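Local coordinates for protein transcriptional regulator, MerR family (Listeria monocytogenes str. 4b F2365, PDB 3GP4) that probably binds promoter DNA through a helix-turn-helix domain of the MerR family and regulates transcription, at residues A[12-17]-A[47-52]. Numbering follows the deposited sequence.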
loop_
_atom_site.group_PDB
_atom_site.type_symbol
_atom_site.label_atom_id
_atom_site.label_comp_id
_atom_site.label_asym_id
_atom_site.label_seq_id
_atom_site.Cartn_x
_atom_site.Cartn_y
_atom_site.Cartn_z
ATOM N N SER A 12 -6.884 19.476 9.997
ATOM C CA SER A 12 -6.532 18.667 8.841
ATOM C C SER A 12 -5.948 17.283 9.182
ATOM O O SER A 12 -5.884 16.401 8.315
ATOM C CB SER A 12 -5.545 19.437 7.951
ATOM O OG SER A 12 -4.306 19.635 8.614
ATOM N N GLY A 13 -5.487 17.092 10.410
ATOM C CA GLY A 13 -4.827 15.837 10.782
ATOM C C GLY A 13 -3.457 15.662 10.156
ATOM O O GLY A 13 -2.938 14.551 10.081
ATOM N N VAL A 14 -2.878 16.775 9.697
ATOM C CA VAL A 14 -1.561 16.811 9.083
ATOM C C VAL A 14 -0.658 17.700 9.945
ATOM O O VAL A 14 -1.092 18.785 10.347
ATOM C CB VAL A 14 -1.689 17.414 7.636
ATOM C CG1 VAL A 14 -0.342 17.617 7.010
ATOM C CG2 VAL A 14 -2.532 16.514 6.777
ATOM N N SER A 15 0.572 17.256 10.234
ATOM C CA SER A 15 1.545 18.047 11.034
ATOM C C SER A 15 1.809 19.436 10.428
ATOM O O SER A 15 1.758 19.600 9.200
ATOM C CB SER A 15 2.881 17.300 11.220
ATOM O OG SER A 15 3.846 17.664 10.241
ATOM N N ALA A 16 2.075 20.426 11.281
ATOM C CA ALA A 16 2.399 21.775 10.783
ATOM C C ALA A 16 3.639 21.764 9.886
ATOM O O ALA A 16 3.630 22.386 8.822
ATOM C CB ALA A 16 2.542 22.785 11.924
ATOM N N ASP A 17 4.707 21.061 10.267
ATOM C CA ASP A 17 5.839 20.980 9.325
ATOM C C ASP A 17 5.506 20.292 7.989
ATOM O O ASP A 17 6.108 20.634 6.963
ATOM C CB ASP A 17 7.096 20.378 9.938
ATOM C CG ASP A 17 7.880 21.390 10.787
ATOM O OD1 ASP A 17 7.453 22.577 10.908
ATOM O OD2 ASP A 17 8.900 20.984 11.368
ATOM N N ARG A 47 -8.959 22.093 2.108
ATOM C CA ARG A 47 -9.354 21.095 1.098
ATOM C C ARG A 47 -8.125 20.593 0.329
ATOM O O ARG A 47 -7.997 19.380 0.028
ATOM C CB ARG A 47 -10.405 21.631 0.126
ATOM C CG ARG A 47 -11.728 22.058 0.814
ATOM C CD ARG A 47 -12.834 22.245 -0.199
ATOM N NE ARG A 47 -13.990 22.990 0.334
ATOM C CZ ARG A 47 -14.910 22.509 1.169
ATOM N NH1 ARG A 47 -14.847 21.252 1.623
ATOM N NH2 ARG A 47 -15.916 23.295 1.558
ATOM N N TRP A 48 -7.206 21.497 0.013
ATOM C CA TRP A 48 -5.961 21.041 -0.662
ATOM C C TRP A 48 -5.057 20.182 0.237
ATOM O O TRP A 48 -4.456 19.223 -0.232
ATOM C CB TRP A 48 -5.162 22.219 -1.203
ATOM C CG TRP A 48 -5.646 22.649 -2.535
ATOM C CD1 TRP A 48 -6.508 23.693 -2.801
ATOM C CD2 TRP A 48 -5.317 22.074 -3.789
ATOM N NE1 TRP A 48 -6.736 23.791 -4.153
ATOM C CE2 TRP A 48 -6.003 22.815 -4.787
ATOM C CE3 TRP A 48 -4.501 21.006 -4.183
ATOM C CZ2 TRP A 48 -5.925 22.494 -6.149
ATOM C CZ3 TRP A 48 -4.412 20.703 -5.548
ATOM C CH2 TRP A 48 -5.120 21.444 -6.508
ATOM N N ILE A 49 -4.959 20.536 1.510
ATOM C CA ILE A 49 -4.105 19.770 2.454
ATOM C C ILE A 49 -4.654 18.333 2.605
ATOM O O ILE A 49 -3.916 17.319 2.532
ATOM C CB ILE A 49 -4.013 20.504 3.809
ATOM C CG1 ILE A 49 -3.167 21.787 3.645
ATOM C CG2 ILE A 49 -3.387 19.603 4.879
ATOM C CD1 ILE A 49 -3.372 22.861 4.770
ATOM N N LEU A 50 -5.964 18.273 2.720
ATOM C CA LEU A 50 -6.685 17.007 2.904
ATOM C C LEU A 50 -6.590 16.099 1.665
ATOM O O LEU A 50 -6.290 14.897 1.775
ATOM C CB LEU A 50 -8.133 17.322 3.276
ATOM C CG LEU A 50 -8.340 17.867 4.702
ATOM C CD1 LEU A 50 -9.814 18.302 4.856
ATOM C CD2 LEU A 50 -8.006 16.811 5.748
ATOM N N PHE A 51 -6.834 16.661 0.488
ATOM C CA PHE A 51 -6.619 15.934 -0.774
ATOM C C PHE A 51 -5.178 15.419 -0.913
ATOM O O PHE A 51 -4.975 14.236 -1.307
ATOM C CB PHE A 51 -7.031 16.811 -1.958
ATOM C CG PHE A 51 -6.893 16.156 -3.312
ATOM C CD1 PHE A 51 -7.807 15.195 -3.744
ATOM C CD2 PHE A 51 -5.874 16.540 -4.156
ATOM C CE1 PHE A 51 -7.675 14.622 -5.017
ATOM C CE2 PHE A 51 -5.739 15.965 -5.444
ATOM C CZ PHE A 51 -6.633 15.025 -5.860
ATOM N N THR A 52 -4.192 16.273 -0.588
ATOM C CA THR A 52 -2.770 15.923 -0.722
ATOM C C THR A 52 -2.420 14.759 0.179
ATOM O O THR A 52 -1.871 13.733 -0.295
ATOM C CB THR A 52 -1.839 17.119 -0.395
ATOM O OG1 THR A 52 -2.098 18.160 -1.329
ATOM C CG2 THR A 52 -0.333 16.729 -0.509
#
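Ser12, the last residue of helix 5-12, comes nearest to Leu50 of helix 43-57, their CA atoms 6.2 Å apart. Beyond it the backbone of 12-17 makes the turn into helix 16-25: Gly13 ends the first helix with positive phi (71°), a conformation glycine tolerates easily, Val14 is extended, and Ser15 is the N-cap. Residues 47-52 are regular helix, and no hydrogen bond links the two segments.

Ile49 is the central apolar group on the helix 43-57 side. Its CG2 branch, anti to the backbone N, points at the 12-14 turn, meeting Val14 CG2 at 3.7 Å and Ser12 CB at 3.8 Å. The beta-branched Val14 sets its CG2 methyl against that branch, and Ile19 of helix 16-25 touches Ser12, Val14 and Ile49 alike. Ser12 is small enough to sit close to Ile49. Its buried hydroxyl, folded back over its own backbone (chi1 66°), is hydrogen-bonded to Ala8 O, and Ser12 OG accepts a weak hydrogen bond from Val14 N at 3.4 Å. Val14 O in turn accepts a hydrogen bond from Ser9 OG. At the more exposed border Leu50 extends CD2 to 3.4 Å from Ser12 O, a van der Waals contact.

The turn of the helix-turn-helix thus rests on helix 43-57 through apolar packing, while the hydroxyl of Ser12 and the carbonyl of Val14 find their partners back in helix 5-12.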